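Local coordinates for ribose-phosphate pyrophosphokinase (Mycobacterium smegmatis, PDB 5MP7), which probably transfers the pyrophosphoryl group of ATP to the 1-hydroxyl of ribose 5-phosphate, making phosphoribosyl pyrophosphate with the help of magnesium, at residues L158-I163 with A189-G194; A168-V173 with G250-I255. All blocks are in the same frame, centred on the assembly; numbering follows the deposited sequence.

Interaction 1 (L158-I163 with A189-G194)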
ATOM      1  N   LEU A 158      63.466  14.379 -39.408  1.00 37.19           N
ATOM      2  CA  LEU A 158      62.680  15.505 -38.974  1.00 37.13           C
ATOM      3  C   LEU A 158      63.142  16.026 -37.599  1.00 34.22           C
ATOM      4  O   LEU A 158      63.317  17.234 -37.423  1.00 34.41           O
ATOM      5  CB  LEU A 158      61.186  15.124 -38.944  1.00 40.82           C
ATOM      6  CG  LEU A 158      60.163  16.107 -38.356  1.00 45.63           C
ATOM      7  CD1 LEU A 158      59.934  17.302 -39.295  1.00 46.89           C
ATOM      8  CD2 LEU A 158      58.860  15.359 -38.098  1.00 45.62           C
ATOM      9  N   LEU A 159      63.310  15.136 -36.637  1.00 31.48           N
ATOM     10  CA  LEU A 159      63.712  15.538 -35.296  1.00 31.59           C
ATOM     11  C   LEU A 159      65.173  16.016 -35.232  1.00 32.15           C
ATOM     12  O   LEU A 159      65.443  17.008 -34.580  1.00 30.33           O
ATOM     13  CB  LEU A 159      63.463  14.437 -34.291  1.00 31.76           C
ATOM     14  CG  LEU A 159      61.989  14.047 -34.055  1.00 34.05           C
ATOM     15  CD1 LEU A 159      61.854  12.619 -33.515  1.00 35.40           C
ATOM     16  CD2 LEU A 159      61.322  14.981 -33.077  1.00 35.34           C
ATOM     17  N   THR A 160      66.095  15.358 -35.929  1.00 30.70           N
ATOM     18  CA  THR A 160      67.509  15.750 -35.894  1.00 31.67           C
ATOM     19  C   THR A 160      67.742  16.972 -36.724  1.00 31.94           C
ATOM     20  O   THR A 160      68.604  17.745 -36.405  1.00 36.19           O
ATOM     21  CB  THR A 160      68.496  14.617 -36.338  1.00 32.24           C
ATOM     22  OG1 THR A 160      68.185  14.147 -37.648  1.00 32.01           O
ATOM     23  CG2 THR A 160      68.415  13.438 -35.368  1.00 34.28           C
ATOM     24  N   GLY A 161      66.989  17.142 -37.799  1.00 34.67           N
ATOM     25  CA  GLY A 161      67.017  18.370 -38.582  1.00 34.82           C
ATOM     26  C   GLY A 161      66.672  19.585 -37.729  1.00 35.19           C
ATOM     27  O   GLY A 161      67.322  20.611 -37.810  1.00 37.94           O
ATOM     28  N   TYR A 162      65.664  19.460 -36.882  1.00 34.85           N
ATOM     29  CA  TYR A 162      65.268  20.559 -35.996  1.00 33.52           C
ATOM     30  C   TYR A 162      66.350  20.811 -34.940  1.00 34.94           C
ATOM     31  O   TYR A 162      66.712  21.951 -34.674  1.00 36.72           O
ATOM     32  CB  TYR A 162      63.932  20.264 -35.352  1.00 30.94           C
ATOM     33  CG  TYR A 162      63.526  21.240 -34.292  1.00 31.29           C
ATOM     34  CD1 TYR A 162      63.892  21.036 -32.974  1.00 33.39           C
ATOM     35  CD2 TYR A 162      62.732  22.343 -34.592  1.00 31.43           C
ATOM     36  CE1 TYR A 162      63.517  21.922 -31.980  1.00 33.06           C
ATOM     37  CE2 TYR A 162      62.337  23.228 -33.605  1.00 31.26           C
ATOM     38  CZ  TYR A 162      62.737  22.996 -32.305  1.00 33.58           C
ATOM     39  OH  TYR A 162      62.377  23.849 -31.311  1.00 35.85           O
ATOM     40  N   ILE A 163      66.849  19.750 -34.330  1.00 34.58           N
ATOM     41  CA  ILE A 163      67.912  19.869 -33.331  1.00 34.62           C
ATOM     42  C   ILE A 163      69.198  20.429 -33.929  1.00 37.48           C
ATOM     43  O   ILE A 163      69.855  21.247 -33.299  1.00 43.55           O
ATOM     44  CB  ILE A 163      68.187  18.519 -32.644  1.00 34.11           C
ATOM     45  CG1 ILE A 163      67.006  18.172 -31.735  1.00 33.86           C
ATOM     46  CG2 ILE A 163      69.455  18.554 -31.811  1.00 33.02           C
ATOM     47  CD1 ILE A 163      66.999  16.751 -31.246  1.00 33.51           C
ATOM     48  N   ALA A 189      73.360   9.966 -33.291  1.00 32.88           N
ATOM     49  CA  ALA A 189      74.702  10.535 -33.110  1.00 32.78           C
ATOM     50  C   ALA A 189      75.394  10.676 -34.454  1.00 36.87           C
ATOM     51  O   ALA A 189      76.058  11.681 -34.696  1.00 40.51           O
ATOM     52  CB  ALA A 189      75.518   9.686 -32.178  1.00 31.79           C
ATOM     53  N   ASP A 190      75.207   9.700 -35.338  1.00 40.95           N
ATOM     54  CA  ASP A 190      75.743   9.774 -36.715  1.00 48.04           C
ATOM     55  C   ASP A 190      75.113  10.946 -37.503  1.00 47.00           C
ATOM     56  O   ASP A 190      75.812  11.723 -38.138  1.00 42.82           O
ATOM     57  CB  ASP A 190      75.553   8.438 -37.479  1.00 55.75           C
ATOM     58  CG  ASP A 190      76.484   7.298 -36.980  1.00 68.90           C
ATOM     59  OD1 ASP A 190      77.555   7.597 -36.417  1.00 79.36           O
ATOM     60  OD2 ASP A 190      76.170   6.091 -37.155  1.00 68.52           O
ATOM     61  N   SER A 191      73.791  11.084 -37.409  1.00 50.32           N
ATOM     62  CA  SER A 191      73.032  12.182 -38.056  1.00 53.60           C
ATOM     63  C   SER A 191      73.432  13.571 -37.555  1.00 52.28           C
ATOM     64  O   SER A 191      73.329  14.537 -38.296  1.00 52.70           O
ATOM     65  CB  SER A 191      71.537  12.032 -37.775  1.00 54.12           C
ATOM     66  OG  SER A 191      71.317  12.268 -36.386  1.00 76.09           O
ATOM     67  N   LEU A 192      73.843  13.663 -36.287  1.00 47.05           N
ATOM     68  CA  LEU A 192      74.255  14.934 -35.680  1.00 45.67           C
ATOM     69  C   LEU A 192      75.744  15.275 -35.854  1.00 47.23           C
ATOM     70  O   LEU A 192      76.259  16.147 -35.139  1.00 49.12           O
ATOM     71  CB  LEU A 192      73.893  14.916 -34.183  1.00 43.48           C
ATOM     72  CG  LEU A 192      72.390  14.796 -33.936  1.00 43.26           C
ATOM     73  CD1 LEU A 192      72.091  14.589 -32.467  1.00 41.92           C
ATOM     74  CD2 LEU A 192      71.677  16.053 -34.430  1.00 48.61           C
ATOM     75  N   GLY A 193      76.437  14.574 -36.759  1.00 46.44           N
ATOM     76  CA  GLY A 193      77.855  14.824 -37.053  1.00 47.39           C
ATOM     77  C   GLY A 193      78.870  13.951 -36.324  1.00 48.02           C
ATOM     78  O   GLY A 193      80.011  14.362 -36.128  1.00 57.71           O
ATOM     79  N   GLY A 194      78.480  12.750 -35.910  1.00 48.75           N
ATOM     80  CA  GLY A 194      79.395  11.823 -35.236  1.00 49.98           C
ATOM     81  C   GLY A 194      79.772  12.210 -33.813  1.00 51.27           C
ATOM     82  O   GLY A 194      80.915  12.077 -33.419  1.00 56.95           O
TER
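Thr-160, on helix 156-167, packs against Ser-191 and Leu-192 at the C-terminal end of helix 182-191, and these three residues supply most of the 162 Å² buried between the two segments. The closest pair of CA atoms, those of Thr-160 and Leu-192, is 6.8 Å apart, so the contact is carried mainly by side chains, with CD2 of Leu-192 also lying against the backbone O of Thr-160. The methyl of Thr-160 meets Ser-191, CG2 lying 3.3 Å from OG of Ser-191, while its CB meets Leu-192. OG1 of Thr-160 and OG of Ser-191 are 3.9 Å apart and do not bond to each other; each hydrogen-bonds to a carbonyl of its own helix, that of Gln-156 and that of Trp-188 respectively. The chi1 of 57° at Thr-160 places OG1 between N and C of its own backbone, within reach of the preceding turn, and sets CG2 opposite the carbonyl carbon.

Leu-192 is the first residue to leave helical geometry, and a Schellman motif ends helix 182-191 there: Gly-193, at phi 96°, is the C-prime residue, and N of Gly-194 reaches back to O of Ala-189 over 2.9 Å. Both helices belong to the alpha/beta layers of a PRTase-like fold, joined in sequence by strand 172-176.

Although the CB of Leu-192 is not directed at helix 156-167, its CD2 reaches over, lying 4.0 Å from CB of Thr-160 and 4.2 Å from CG2 of Ile-163. Trp-188 touches Thr-160 and Ile-163 as well, extending the packing along helix 182-191, whereas Ser-191 lies at the exposed margin.

Interaction 2 (A168-V173 with G250-I255)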
ATOM      1  N   ALA A 168      73.249  23.391 -33.166  1.00 52.80           N
ATOM      2  CA  ALA A 168      74.534  23.134 -33.847  1.00 62.83           C
ATOM      3  C   ALA A 168      75.741  23.704 -33.073  1.00 69.38           C
ATOM      4  O   ALA A 168      76.824  23.125 -33.059  1.00 65.87           O
ATOM      5  CB  ALA A 168      74.520  23.698 -35.260  1.00 67.82           C
ATOM      6  N   ASP A 169      75.532  24.851 -32.428  1.00 79.19           N
ATOM      7  CA  ASP A 169      76.587  25.558 -31.685  1.00 80.74           C
ATOM      8  C   ASP A 169      77.051  24.788 -30.452  1.00 72.16           C
ATOM      9  O   ASP A 169      78.143  25.030 -29.955  1.00 71.79           O
ATOM     10  CB  ASP A 169      76.099  26.958 -31.234  1.00 91.40           C
ATOM     11  CG  ASP A 169      75.526  27.805 -32.384  1.00 99.82           C
ATOM     12  OD1 ASP A 169      75.856  27.531 -33.561  1.00106.95           O
ATOM     13  OD2 ASP A 169      74.729  28.722 -32.099  1.00 97.37           O
ATOM     14  N   GLU A 170      76.210  23.881 -29.955  1.00 63.39           N
ATOM     15  CA  GLU A 170      76.458  23.189 -28.707  1.00 59.40           C
ATOM     16  C   GLU A 170      77.411  22.006 -28.861  1.00 56.85           C
ATOM     17  O   GLU A 170      77.637  21.511 -29.974  1.00 55.42           O
ATOM     18  CB  GLU A 170      75.131  22.730 -28.096  1.00 65.90           C
ATOM     19  CG  GLU A 170      74.181  23.862 -27.782  1.00 75.57           C
ATOM     20  CD  GLU A 170      74.605  24.627 -26.554  1.00 86.19           C
ATOM     21  OE1 GLU A 170      73.987  24.368 -25.476  1.00 85.35           O
ATOM     22  OE2 GLU A 170      75.557  25.442 -26.686  1.00 87.62           O
ATOM     23  N   ASP A 171      77.944  21.578 -27.717  1.00 53.98           N
ATOM     24  CA  ASP A 171      78.810  20.413 -27.588  1.00 56.17           C
ATOM     25  C   ASP A 171      77.912  19.243 -27.133  1.00 50.98           C
ATOM     26  O   ASP A 171      77.542  19.154 -25.960  1.00 43.07           O
ATOM     27  CB  ASP A 171      79.910  20.737 -26.562  1.00 65.90           C
ATOM     28  CG  ASP A 171      81.013  19.685 -26.490  1.00 80.76           C
ATOM     29  OD1 ASP A 171      81.635  19.524 -27.545  1.00 92.90           O
ATOM     30  OD2 ASP A 171      81.299  19.084 -25.421  1.00 91.55           O
ATOM     31  N   MET A 172      77.549  18.371 -28.076  1.00 46.19           N
ATOM     32  CA  MET A 172      76.471  17.398 -27.867  1.00 50.15           C
ATOM     33  C   MET A 172      76.928  15.974 -27.491  1.00 46.62           C
ATOM     34  O   MET A 172      77.936  15.508 -27.954  1.00 45.88           O
ATOM     35  CB  MET A 172      75.582  17.347 -29.115  1.00 56.76           C
ATOM     36  CG  MET A 172      74.775  18.633 -29.346  1.00 63.32           C
ATOM     37  SD  MET A 172      73.597  18.532 -30.734  1.00 63.98           S
ATOM     38  CE  MET A 172      74.671  18.685 -32.165  1.00 66.25           C
ATOM     39  N   VAL A 173      76.147  15.312 -26.649  1.00 41.35           N
ATOM     40  CA  VAL A 173      76.237  13.880 -26.487  1.00 38.40           C
ATOM     41  C   VAL A 173      74.796  13.311 -26.615  1.00 37.21           C
ATOM     42  O   VAL A 173      73.828  13.889 -26.091  1.00 32.26           O
ATOM     43  CB  VAL A 173      76.960  13.493 -25.160  1.00 43.32           C
ATOM     44  CG1 VAL A 173      76.154  13.889 -23.939  1.00 42.85           C
ATOM     45  CG2 VAL A 173      77.235  11.999 -25.074  1.00 44.08           C
ATOM     46  N   GLY A 250      76.668  16.320 -14.073  1.00 52.09           N
ATOM     47  CA  GLY A 250      77.293  17.562 -14.517  1.00 49.76           C
ATOM     48  C   GLY A 250      77.013  17.957 -15.938  1.00 46.25           C
ATOM     49  O   GLY A 250      77.829  18.636 -16.561  1.00 49.37           O
ATOM     50  N   ALA A 251      75.846  17.584 -16.443  1.00 45.99           N
ATOM     51  CA  ALA A 251      75.437  17.997 -17.778  1.00 46.23           C
ATOM     52  C   ALA A 251      75.099  19.479 -17.770  1.00 42.11           C
ATOM     53  O   ALA A 251      74.471  19.961 -16.843  1.00 38.85           O
ATOM     54  CB  ALA A 251      74.231  17.195 -18.235  1.00 48.94           C
ATOM     55  N   LYS A 252      75.507  20.187 -18.803  1.00 41.84           N
ATOM     56  CA  LYS A 252      75.142  21.583 -18.934  1.00 52.66           C
ATOM     57  C   LYS A 252      73.647  21.753 -19.186  1.00 53.72           C
ATOM     58  O   LYS A 252      73.005  22.589 -18.597  1.00 52.66           O
ATOM     59  CB  LYS A 252      75.893  22.207 -20.094  1.00 57.75           C
ATOM     60  CG  LYS A 252      75.785  23.713 -20.145  1.00 65.85           C
ATOM     61  CD  LYS A 252      76.255  24.276 -21.509  1.00 76.63           C
ATOM     62  CE  LYS A 252      75.085  24.856 -22.306  1.00 79.27           C
ATOM     63  NZ  LYS A 252      75.367  26.230 -22.805  1.00 79.93           N
ATOM     64  N   ASP A 253      73.128  20.949 -20.092  1.00 61.21           N
ATOM     65  CA  ASP A 253      71.783  21.078 -20.660  1.00 64.42           C
ATOM     66  C   ASP A 253      71.238  19.690 -20.968  1.00 55.90           C
ATOM     67  O   ASP A 253      72.027  18.782 -21.281  1.00 53.33           O
ATOM     68  CB  ASP A 253      71.892  21.836 -21.993  1.00 74.35           C
ATOM     69  CG  ASP A 253      71.259  23.217 -21.970  1.00 89.70           C
ATOM     70  OD1 ASP A 253      70.492  23.534 -21.037  1.00107.33           O
ATOM     71  OD2 ASP A 253      71.505  23.998 -22.923  1.00 94.27           O
ATOM     72  N   VAL A 254      69.917  19.532 -20.918  1.00 45.19           N
ATOM     73  CA  VAL A 254      69.259  18.332 -21.426  1.00 42.52           C
ATOM     74  C   VAL A 254      68.100  18.653 -22.369  1.00 38.73           C
ATOM     75  O   VAL A 254      67.203  19.381 -21.998  1.00 34.59           O
ATOM     76  CB  VAL A 254      68.710  17.425 -20.313  1.00 41.77           C
ATOM     77  CG1 VAL A 254      68.112  16.162 -20.934  1.00 40.94           C
ATOM     78  CG2 VAL A 254      69.823  17.024 -19.366  1.00 43.01           C
ATOM     79  N   ILE A 255      68.111  18.043 -23.555  1.00 36.00           N
ATOM     80  CA  ILE A 255      67.040  18.128 -24.501  1.00 34.56           C
ATOM     81  C   ILE A 255      66.402  16.748 -24.672  1.00 36.00           C
ATOM     82  O   ILE A 255      67.094  15.776 -24.930  1.00 34.33           O
ATOM     83  CB  ILE A 255      67.557  18.636 -25.821  1.00 36.15           C
ATOM     84  CG1 ILE A 255      68.011  20.072 -25.634  1.00 41.04           C
ATOM     85  CG2 ILE A 255      66.470  18.587 -26.893  1.00 38.59           C
ATOM     86  CD1 ILE A 255      68.960  20.522 -26.718  1.00 48.53           C
TER
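Glu-170 reaches from the loop ahead of strand 172-176 to Lys-252 and Asp-253 at the start of strand 253-258, and its OE1 makes the nearest approaches to both. That oxygen lies 3.4 Å from CE and 3.5 Å from NZ of Lys-252; the latter pair is a salt bridge. The two side chains cross at about a right angle. Bends at chi3 and chi4 (111° and 130°) carry the lysine's end round to the carboxylate.

The closer-packed part is centred on OE1, which is also hydrogen-bonded to a partner outside the segments, the hydroxyl of Thr-225 on the intervening strand. Here OD2 of Asp-253 comes within 3.6 Å of OE1 of Glu-170, a meeting of like charges that the lysine and the Thr-225 hydrogen bond may partly offset. The contact is looser toward solvent, where Lys-252 is exposed and OE2 of Glu-170 stays 4.0 Å from NZ of Lys-252; the whole buries just 84 Å².

Beneath the side chains, strand 225-230 separates the two segments, with backbone hydrogen bonds joining Thr-225 to Asp-171 and Cys-226 to Asp-253. The contact therefore links the lead-ins to two next-but-one strands across the N-terminal end of strand 225-230, at the N-terminal ends of the parallel strands of the mixed sheet in this PRTase-like fold.

How the interactions relate
From the N terminus the chain runs through helix 156-167, the loop at 168-171, strand 172-176 and helix 182-191. Interaction 1 closes the first loop, bringing helix 156-167 against the C-terminal end of helix 182-191 across 25 intervening residues. Interaction 2 opens inside that loop, at 168-173, and closes only at 250-255, 76 residues further on, so the two contacts cross. One ties two helices together; the other ties the loop leading into strand 172-176 to the start of strand 253-258, across strand 225-230. Interactions 1 and 2 have centres about 13 Å apart. Met-172 joins them by packing, with its CE 4.2 Å from O of Leu-192 and its SD 4.3 Å from CG2 of Ile-163.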